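Local coordinates for cyclase (Uncultured organism, PDB 5IBZ), which belongs to the cyclase family, may have arylformamidase activity, and holds acetylphosphate in a ligand pocket, at residues N224-I229 and D248-E253; I199-T204 and E281-E286; G141-L146 and G311-P316. All coordinates share one frame; numbering follows the deposited sequence.

Overall arrangement
The three contacts are nested along the chain: contact 1 lies inside the loop closed by contact 2, and contact 2 inside that closed by contact 3. Contacts 1 and 2 are about 11 Å apart between centres, and they touch. Asp248 OD1 lies 2.7 Å from Thr204 N, a probable hydrogen bond. Contact 3 sits apart, its centre about 24 Å from that of contact 1 and about 23 Å from that of contact 2. Contacts 2 and 3 reach the same mixed sheet, through inner strand 199-203 and outermost strand 314-316. Contacts 1 and 2 supply Ile250 and Glu281 to the acetylphosphate pocket, while contact 3 lies beside a second subunit.

Contact 1. Residues N224-I229 and D248-E253; sequences NPMTGI and DNIALE
Ile229 and Glu253 form a single backbone bridge, with their CA atoms 4.3 Å apart. Ile229 N donates to Leu252 O at 3.0 Å. The Asn249 carboxamide ties the turn to the chain just ahead of strand 228-229. Asn249 ND2 donates a hydrogen bond to Thr227 O at 2.9 Å, on a lone pair in the carbonyl plane. Asn249 ND2 also donates to Leu252 O at 3.1 Å, from above that carbonyl plane. Asn249 OD1 accepts from Leu252 N at 2.9 Å, which makes an Asx motif. Three bonds therefore fix the rotation of this amide. CG of Asn249 sits between the backbone N and the carbonyl carbon (chi1 59°), and from there ND2 and OD1 make their bonds. An alanine here removes the amide, and the turn would probably be held less firmly, with Thr227 O and Leu252 O short of a donor and Leu252 N without its Asx acceptor. Gly228 passes close by, and a CB on it would clash with Leu252 O and Asn249 ND2. Ile229 CD1 packs on Leu252 CG at 3.8 Å, the two side chains crossing obliquely. Met226, present as selenomethionine, brings SE to 4.4 Å from Ile250 CG1. Ile250 touches the bound acetylphosphate. Glu253 OE2 is hydrogen-bonded to His268 of helix 266-275, whose Leu271 packs on Leu252. Strand 228-229 runs parallel to strand 177-178, and Ile229 also rests on Ile202 of strand 199-203.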
loop_
_atom_site.group_PDB
_atom_site.type_symbol
_atom_site.label_atom_id
_atom_site.label_comp_id
_atom_site.label_asym_id
_atom_site.label_seq_id
_atom_site.Cartn_x
_atom_site.Cartn_y
_atom_site.Cartn_z
ATOM N N ASN B 224 27.731 -2.746 -7.006
ATOM C CA ASN B 224 28.880 -3.423 -7.548
ATOM C C ASN B 224 28.448 -4.645 -8.363
ATOM O O ASN B 224 27.284 -5.002 -8.380
ATOM C CB ASN B 224 29.846 -3.741 -6.408
ATOM C CG ASN B 224 30.555 -2.479 -5.893
ATOM O OD1 ASN B 224 31.561 -2.047 -6.466
ATOM N ND2 ASN B 224 30.015 -1.869 -4.838
ATOM N N PRO B 225 29.380 -5.216 -9.133
ATOM C CA PRO B 225 28.989 -6.330 -10.003
ATOM C C PRO B 225 28.409 -7.504 -9.234
ATOM O O PRO B 225 28.783 -7.717 -8.087
ATOM C CB PRO B 225 30.300 -6.749 -10.670
ATOM C CG PRO B 225 31.187 -5.602 -10.534
ATOM C CD PRO B 225 30.805 -4.907 -9.256
HETATM N N MSE B 226 27.519 -8.243 -9.881
HETATM C CA MSE B 226 26.854 -9.383 -9.252
HETATM C C MSE B 226 26.943 -10.620 -10.136
HETATM O O MSE B 226 26.650 -10.557 -11.330
HETATM C CB MSE B 226 25.395 -9.039 -8.951
HETATM C CG MSE B 226 25.257 -7.994 -7.867
HETATM SE SE MSE B 226 23.387 -7.542 -7.526
HETATM C CE MSE B 226 23.088 -6.599 -9.167
ATOM N N THR B 227 27.356 -11.743 -9.547
ATOM C CA THR B 227 27.488 -12.998 -10.281
ATOM C C THR B 227 26.163 -13.452 -10.902
ATOM O O THR B 227 25.093 -13.261 -10.332
ATOM C CB THR B 227 28.034 -14.123 -9.367
ATOM O OG1 THR B 227 28.228 -15.324 -10.128
ATOM C CG2 THR B 227 27.094 -14.422 -8.223
ATOM N N GLY B 228 26.230 -14.041 -12.088
ATOM C CA GLY B 228 25.041 -14.627 -12.698
ATOM C C GLY B 228 25.389 -15.239 -14.043
ATOM O O GLY B 228 26.569 -15.283 -14.421
ATOM N N ILE B 229 24.378 -15.716 -14.760
ATOM C CA ILE B 229 24.631 -16.361 -16.042
ATOM C C ILE B 229 24.966 -15.358 -17.142
ATOM O O ILE B 229 24.529 -14.208 -17.137
ATOM C CB ILE B 229 23.446 -17.267 -16.486
ATOM C CG1 ILE B 229 22.140 -16.484 -16.656
ATOM C CG2 ILE B 229 23.318 -18.418 -15.495
ATOM C CD1 ILE B 229 20.998 -17.305 -17.284
ATOM N N ASP B 248 19.369 -17.922 -7.115
ATOM C CA ASP B 248 19.469 -17.271 -5.819
ATOM C C ASP B 248 20.313 -15.986 -5.895
ATOM O O ASP B 248 21.026 -15.627 -4.952
ATOM C CB ASP B 248 20.068 -18.235 -4.805
ATOM C CG ASP B 248 21.488 -18.598 -5.137
ATOM O OD1 ASP B 248 21.893 -18.286 -6.281
ATOM O OD2 ASP B 248 22.193 -19.189 -4.267
ATOM N N ASN B 249 20.225 -15.288 -7.019
ATOM C CA ASN B 249 20.746 -13.922 -7.106
ATOM C C ASN B 249 19.558 -12.995 -7.372
ATOM O O ASN B 249 18.391 -13.413 -7.225
ATOM C CB ASN B 249 21.853 -13.801 -8.158
ATOM C CG ASN B 249 21.399 -14.184 -9.543
ATOM O OD1 ASN B 249 20.204 -14.325 -9.795
ATOM N ND2 ASN B 249 22.362 -14.332 -10.466
ATOM N N ILE B 250 19.807 -11.740 -7.731
ATOM C CA ILE B 250 18.726 -10.770 -7.845
ATOM C C ILE B 250 18.310 -10.561 -9.303
ATOM O O ILE B 250 17.142 -10.297 -9.588
ATOM C CB ILE B 250 19.110 -9.392 -7.237
ATOM C CG1 ILE B 250 19.849 -9.559 -5.907
ATOM C CG2 ILE B 250 17.875 -8.549 -7.070
ATOM C CD1 ILE B 250 19.122 -10.357 -4.835
ATOM N N ALA B 251 19.255 -10.708 -10.229
ATOM C CA ALA B 251 19.004 -10.395 -11.636
ATOM C C ALA B 251 19.130 -11.566 -12.617
ATOM O O ALA B 251 19.034 -11.349 -13.822
ATOM C CB ALA B 251 19.949 -9.302 -12.067
ATOM N N LEU B 252 19.400 -12.764 -12.101
ATOM C CA LEU B 252 19.694 -13.985 -12.882
ATOM C C LEU B 252 20.961 -13.884 -13.722
ATOM O O LEU B 252 21.917 -14.626 -13.490
ATOM C CB LEU B 252 18.523 -14.380 -13.798
ATOM C CG LEU B 252 18.834 -15.658 -14.606
ATOM C CD1 LEU B 252 19.232 -16.824 -13.715
ATOM C CD2 LEU B 252 17.643 -16.041 -15.481
ATOM N N GLU B 253 20.989 -12.972 -14.684
ATOM C CA GLU B 253 22.215 -12.803 -15.446
ATOM C C GLU B 253 23.227 -11.975 -14.674
ATOM O O GLU B 253 22.881 -11.244 -13.737
ATOM C CB GLU B 253 21.934 -12.185 -16.814
ATOM C CG GLU B 253 21.614 -10.735 -16.845
ATOM C CD GLU B 253 21.308 -10.263 -18.291
ATOM O OE1 GLU B 253 22.223 -10.194 -19.146
ATOM O OE2 GLU B 253 20.125 -10.010 -18.546
HETATM O O HOH W 1 23.427 -11.082 -11.029
#

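Contact 2. Residues I199-T204 and E281-E286; sequences ILVIRT and EIWWLE. With UVW (acetylphosphate), chain F.
Val201 CG1 is pressed unusually tightly against both methyls of Leu285. Leu285 CD2 lies 3.4 Å from Val201 CG1, and Leu285 CD1 3.5 Å from it, both shorter than normal van der Waals contact. Leu285 CD1 comes to 3.3 Å from Ile202 O. CD1 of Leu285 is anti to CA (chi2 179°), which brings it against the strand backbone. The other Val201 branch, CG2, meets Trp283 CZ3 at 3.9 Å, with the two side chains crossing at about a right angle. Trp283 is held by NE1, which bonds to Gln113 O, and by an edge-to-face stack with Trp114. The extended Arg203 chain passes Glu286, with Arg203 NE 4.2 Å from Glu286 CA. Its guanidinium makes salt bridges to Glu208 and Asp163. Glu281 OE2 lies 2.6 Å from O2P of the acetylphosphate. Glu281 OE1 lies 2.8 Å from O3P of the acetylphosphate. The loop that follows strand 278-281 packs on strand 199-203, and in the sheet strand 244-247 separates those two strands. The loop begins at Glu281, which with Arg69, Asp115, His119, Ile250 and His268 lines the acetylphosphate pocket of this cyclase-family protein.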
loop_
_atom_site.group_PDB
_atom_site.type_symbol
_atom_site.label_atom_id
_atom_site.label_comp_id
_atom_site.label_asym_id
_atom_site.label_seq_id
_atom_site.Cartn_x
_atom_site.Cartn_y
_atom_site.Cartn_z
ATOM N N ILE B 199 12.524 -27.154 -15.003
ATOM C CA ILE B 199 12.859 -25.864 -14.449
ATOM C C ILE B 199 14.255 -25.982 -13.848
ATOM O O ILE B 199 14.475 -26.804 -12.961
ATOM C CB ILE B 199 11.838 -25.452 -13.393
ATOM C CG1 ILE B 199 10.487 -25.193 -14.074
ATOM C CG2 ILE B 199 12.288 -24.203 -12.650
ATOM C CD1 ILE B 199 9.318 -25.279 -13.153
ATOM N N LEU B 200 15.191 -25.181 -14.336
ATOM C CA LEU B 200 16.560 -25.174 -13.853
ATOM C C LEU B 200 16.717 -24.171 -12.728
ATOM O O LEU B 200 16.339 -23.020 -12.858
ATOM C CB LEU B 200 17.501 -24.847 -14.991
ATOM C CG LEU B 200 18.982 -24.912 -14.635
ATOM C CD1 LEU B 200 19.443 -26.352 -14.391
ATOM C CD2 LEU B 200 19.802 -24.289 -15.749
ATOM N N VAL B 201 17.282 -24.629 -11.622
ATOM C CA VAL B 201 17.450 -23.809 -10.442
ATOM C C VAL B 201 18.952 -23.711 -10.160
ATOM O O VAL B 201 19.614 -24.739 -9.937
ATOM C CB VAL B 201 16.685 -24.427 -9.239
ATOM C CG1 VAL B 201 16.879 -23.625 -8.023
ATOM C CG2 VAL B 201 15.187 -24.560 -9.574
ATOM N N ILE B 202 19.498 -22.495 -10.234
ATOM C CA ILE B 202 20.946 -22.269 -10.187
ATOM C C ILE B 202 21.383 -21.660 -8.870
ATOM O O ILE B 202 20.919 -20.553 -8.507
ATOM C CB ILE B 202 21.397 -21.328 -11.324
ATOM C CG1 ILE B 202 20.893 -21.865 -12.668
ATOM C CG2 ILE B 202 22.924 -21.171 -11.339
ATOM C CD1 ILE B 202 21.141 -20.919 -13.827
ATOM N N ARG B 203 22.257 -22.360 -8.149
ATOM C CA ARG B 203 22.847 -21.798 -6.930
ATOM C C ARG B 203 24.142 -21.041 -7.232
ATOM O O ARG B 203 25.162 -21.650 -7.639
ATOM C CB ARG B 203 23.123 -22.884 -5.885
ATOM C CG ARG B 203 23.780 -22.309 -4.629
ATOM C CD ARG B 203 23.662 -23.235 -3.415
ATOM N NE ARG B 203 24.330 -22.672 -2.241
ATOM C CZ ARG B 203 25.522 -23.050 -1.784
ATOM N NH1 ARG B 203 26.235 -23.985 -2.394
ATOM N NH2 ARG B 203 26.005 -22.465 -0.709
ATOM N N THR B 204 24.049 -19.720 -7.033
ATOM C CA THR B 204 25.151 -18.762 -7.147
ATOM C C THR B 204 25.705 -18.304 -5.801
ATOM O O THR B 204 26.795 -17.713 -5.724
ATOM C CB THR B 204 24.732 -17.471 -7.862
ATOM O OG1 THR B 204 23.990 -16.639 -6.957
ATOM C CG2 THR B 204 23.934 -17.747 -9.109
ATOM N N GLU B 281 13.921 -15.247 -9.662
ATOM C CA GLU B 281 14.960 -14.500 -8.961
ATOM C C GLU B 281 14.733 -14.503 -7.468
ATOM O O GLU B 281 13.592 -14.606 -7.000
ATOM C CB GLU B 281 15.025 -13.051 -9.462
ATOM C CG GLU B 281 15.482 -12.970 -10.915
ATOM C CD GLU B 281 15.257 -11.624 -11.571
ATOM O OE1 GLU B 281 14.451 -10.816 -11.075
ATOM O OE2 GLU B 281 15.932 -11.388 -12.591
ATOM N N ILE B 282 15.823 -14.336 -6.739
ATOM C CA ILE B 282 15.849 -14.270 -5.266
ATOM C C ILE B 282 15.269 -15.538 -4.617
ATOM O O ILE B 282 14.626 -15.520 -3.561
ATOM C CB ILE B 282 15.111 -13.010 -4.696
ATOM C CG1 ILE B 282 15.214 -11.813 -5.665
ATOM C CG2 ILE B 282 15.735 -12.679 -3.348
ATOM C CD1 ILE B 282 14.674 -10.498 -5.107
ATOM N N TRP B 283 15.555 -16.678 -5.222
ATOM C CA TRP B 283 15.247 -17.948 -4.579
ATOM C C TRP B 283 16.306 -18.248 -3.514
ATOM O O TRP B 283 17.401 -17.673 -3.535
ATOM C CB TRP B 283 15.172 -19.081 -5.625
ATOM C CG TRP B 283 14.013 -18.983 -6.597
ATOM C CD1 TRP B 283 13.445 -17.847 -7.093
ATOM C CD2 TRP B 283 13.299 -20.076 -7.191
ATOM N NE1 TRP B 283 12.420 -18.160 -7.964
ATOM C CE2 TRP B 283 12.310 -19.524 -8.037
ATOM C CE3 TRP B 283 13.389 -21.467 -7.077
ATOM C CZ2 TRP B 283 11.443 -20.314 -8.778
ATOM C CZ3 TRP B 283 12.523 -22.252 -7.817
ATOM C CH2 TRP B 283 11.566 -21.678 -8.649
ATOM N N TRP B 284 15.970 -19.125 -2.567
ATOM C CA TRP B 284 16.849 -19.490 -1.461
ATOM C C TRP B 284 17.184 -20.959 -1.579
ATOM O O TRP B 284 16.305 -21.815 -1.442
ATOM C CB TRP B 284 16.191 -19.217 -0.103
ATOM C CG TRP B 284 17.117 -19.548 1.032
ATOM C CD1 TRP B 284 17.163 -20.713 1.745
ATOM C CD2 TRP B 284 18.151 -18.709 1.560
ATOM N NE1 TRP B 284 18.169 -20.652 2.685
ATOM C CE2 TRP B 284 18.787 -19.431 2.591
ATOM C CE3 TRP B 284 18.610 -17.415 1.254
ATOM C CZ2 TRP B 284 19.842 -18.891 3.335
ATOM C CZ3 TRP B 284 19.654 -16.888 1.992
ATOM C CH2 TRP B 284 20.263 -17.631 3.014
ATOM N N LEU B 285 18.455 -21.256 -1.851
ATOM C CA LEU B 285 18.841 -22.602 -2.246
ATOM C C LEU B 285 19.817 -23.292 -1.304
ATOM O O LEU B 285 20.234 -24.418 -1.569
ATOM C CB LEU B 285 19.447 -22.539 -3.655
ATOM C CG LEU B 285 18.494 -21.973 -4.718
ATOM C CD1 LEU B 285 19.166 -21.920 -6.077
ATOM C CD2 LEU B 285 17.201 -22.768 -4.793
ATOM N N GLU B 286 20.201 -22.620 -0.221
ATOM C CA GLU B 286 21.252 -23.143 0.647
ATOM C C GLU B 286 20.912 -24.504 1.251
ATOM O O GLU B 286 21.764 -25.406 1.292
ATOM C CB GLU B 286 21.559 -22.154 1.779
ATOM C CG GLU B 286 22.852 -22.556 2.524
ATOM C CD GLU B 286 23.297 -21.573 3.594
ATOM O OE1 GLU B 286 23.025 -20.370 3.470
ATOM O OE2 GLU B 286 23.951 -22.015 4.563
HETATM C C1 UVW F . 16.496 -5.607 -12.719
HETATM O O1 UVW F . 15.591 -5.013 -12.239
HETATM C C1M UVW F . 17.811 -4.891 -13.014
HETATM O O2 UVW F . 16.388 -6.967 -13.024
HETATM P P UVW F . 14.985 -7.815 -12.894
HETATM O O1P UVW F . 13.835 -7.065 -13.523
HETATM O O2P UVW F . 15.230 -9.122 -13.613
HETATM O O3P UVW F . 14.639 -8.098 -11.455
#

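Contact 3. Residues G141-L146 and G311-P316; sequences GGATKL and GAVGSP
Ala143 and Gly311 bring their backbones together, with CA atoms 4.3 Å apart. Ala143 N donates to Gly311 O at 2.8 Å, and the bond is fairly straight (164° at the hydrogen). In return, Gly311 CA approaches Ala143 O at 3.5 Å in a CA-H...O contact. One hydrogen bond and this weaker contact thus link the two residues, though neither lies in a strand at this point. Glycines let the chains come so close. A CB on Gly142 would clash with Gly311 O, and one on Gly311 would clash with Gly141 O. Both glycines also have positive phi. Residues 311-313 lead into strand 314-316, which ends the segment and is an outermost strand of the large mixed sheet within this chain. This strand runs antiparallel to strand 113-115, and Ser315 pairs there with Trp114. The contact therefore joins the loop before strand 158-163 to the approach to this sheet edge. Ala143 supplies the side-chain part. Ala143 CB lies 3.5 Å from Gly311 O. Ala143 CB is also 4.0 Å from Val313 CG1, an apolar contact. CG1 of Val313 is anti to the carbonyl carbon (chi1 -58°), which places this methyl for the meeting with Ala143. Gly311 N is hydrogen-bonded to Glu149 OE1. Val313 N donates to Asp102 OD2 of the second subunit, and the Val313 side chain packs on Met76 of that subunit.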
loop_
_atom_site.group_PDB
_atom_site.type_symbol
_atom_site.label_atom_id
_atom_site.label_comp_id
_atom_site.label_asym_id
_atom_site.label_seq_id
_atom_site.Cartn_x
_atom_site.Cartn_y
_atom_site.Cartn_z
ATOM N N GLY B 141 -6.046 -2.531 -17.909
ATOM C CA GLY B 141 -5.896 -3.963 -18.101
ATOM C C GLY B 141 -4.560 -4.596 -17.751
ATOM O O GLY B 141 -4.409 -5.820 -17.832
ATOM N N GLY B 142 -3.580 -3.792 -17.350
ATOM C CA GLY B 142 -2.265 -4.315 -17.040
ATOM C C GLY B 142 -1.655 -4.974 -18.255
ATOM O O GLY B 142 -1.826 -4.492 -19.370
ATOM N N ALA B 143 -0.967 -6.087 -18.046
ATOM C CA ALA B 143 -0.505 -6.903 -19.163
ATOM C C ALA B 143 -1.709 -7.616 -19.810
ATOM O O ALA B 143 -2.144 -8.673 -19.337
ATOM C CB ALA B 143 0.530 -7.889 -18.692
ATOM N N THR B 144 -2.265 -7.042 -20.879
ATOM C CA THR B 144 -3.490 -7.576 -21.471
ATOM C C THR B 144 -3.202 -8.813 -22.309
ATOM O O THR B 144 -4.113 -9.587 -22.638
ATOM C CB THR B 144 -4.222 -6.539 -22.349
ATOM O OG1 THR B 144 -3.440 -6.205 -23.510
ATOM C CG2 THR B 144 -4.534 -5.296 -21.541
ATOM N N LYS B 145 -1.925 -8.977 -22.633
ATOM C CA LYS B 145 -1.376 -10.199 -23.200
ATOM C C LYS B 145 -0.130 -10.532 -22.380
ATOM O O LYS B 145 0.540 -9.641 -21.856
ATOM C CB LYS B 145 -1.044 -10.023 -24.688
ATOM C CG LYS B 145 -2.267 -9.976 -25.588
ATOM C CD LYS B 145 -1.915 -9.946 -27.060
ATOM C CE LYS B 145 -3.169 -10.138 -27.891
ATOM N NZ LYS B 145 -2.817 -10.315 -29.331
ATOM N N LEU B 146 0.161 -11.829 -22.259
ATOM C CA LEU B 146 1.349 -12.334 -21.564
ATOM C C LEU B 146 1.371 -12.033 -20.056
ATOM O O LEU B 146 2.431 -12.088 -19.412
ATOM C CB LEU B 146 2.624 -11.780 -22.200
ATOM C CG LEU B 146 2.788 -11.964 -23.722
ATOM C CD1 LEU B 146 4.090 -11.344 -24.209
ATOM C CD2 LEU B 146 2.714 -13.429 -24.135
ATOM N N GLY B 311 -3.203 -9.892 -15.412
ATOM C CA GLY B 311 -2.572 -8.672 -15.890
ATOM C C GLY B 311 -1.274 -8.314 -15.200
ATOM O O GLY B 311 -0.690 -7.275 -15.501
ATOM N N ALA B 312 -0.800 -9.164 -14.295
ATOM C CA ALA B 312 0.473 -8.904 -13.630
ATOM C C ALA B 312 1.642 -9.405 -14.469
ATOM O O ALA B 312 1.497 -10.339 -15.274
ATOM C CB ALA B 312 0.502 -9.550 -12.244
ATOM N N VAL B 313 2.805 -8.791 -14.250
ATOM C CA VAL B 313 3.981 -9.123 -15.038
ATOM C C VAL B 313 4.983 -9.982 -14.249
ATOM O O VAL B 313 6.131 -10.163 -14.666
ATOM C CB VAL B 313 4.676 -7.850 -15.582
ATOM C CG1 VAL B 313 3.713 -7.060 -16.426
ATOM C CG2 VAL B 313 5.237 -6.987 -14.481
ATOM N N GLY B 314 4.511 -10.576 -13.156
ATOM C CA GLY B 314 5.287 -11.519 -12.366
ATOM C C GLY B 314 4.515 -11.835 -11.105
ATOM O O GLY B 314 3.402 -11.361 -10.914
ATOM N N SER B 315 5.118 -12.607 -10.218
ATOM C CA SER B 315 4.455 -13.003 -8.991
ATOM C C SER B 315 5.447 -13.410 -7.928
ATOM O O SER B 315 6.462 -14.021 -8.255
ATOM C CB SER B 315 3.547 -14.190 -9.254
ATOM O OG SER B 315 2.919 -14.614 -8.064
ATOM N N PRO B 316 5.135 -13.126 -6.657
ATOM C CA PRO B 316 5.822 -13.809 -5.563
ATOM C C PRO B 316 5.401 -15.255 -5.521
ATOM O O PRO B 316 4.387 -15.654 -6.104
ATOM C CB PRO B 316 5.371 -13.048 -4.303
ATOM C CG PRO B 316 4.150 -12.384 -4.675
ATOM C CD PRO B 316 4.157 -12.145 -6.159
#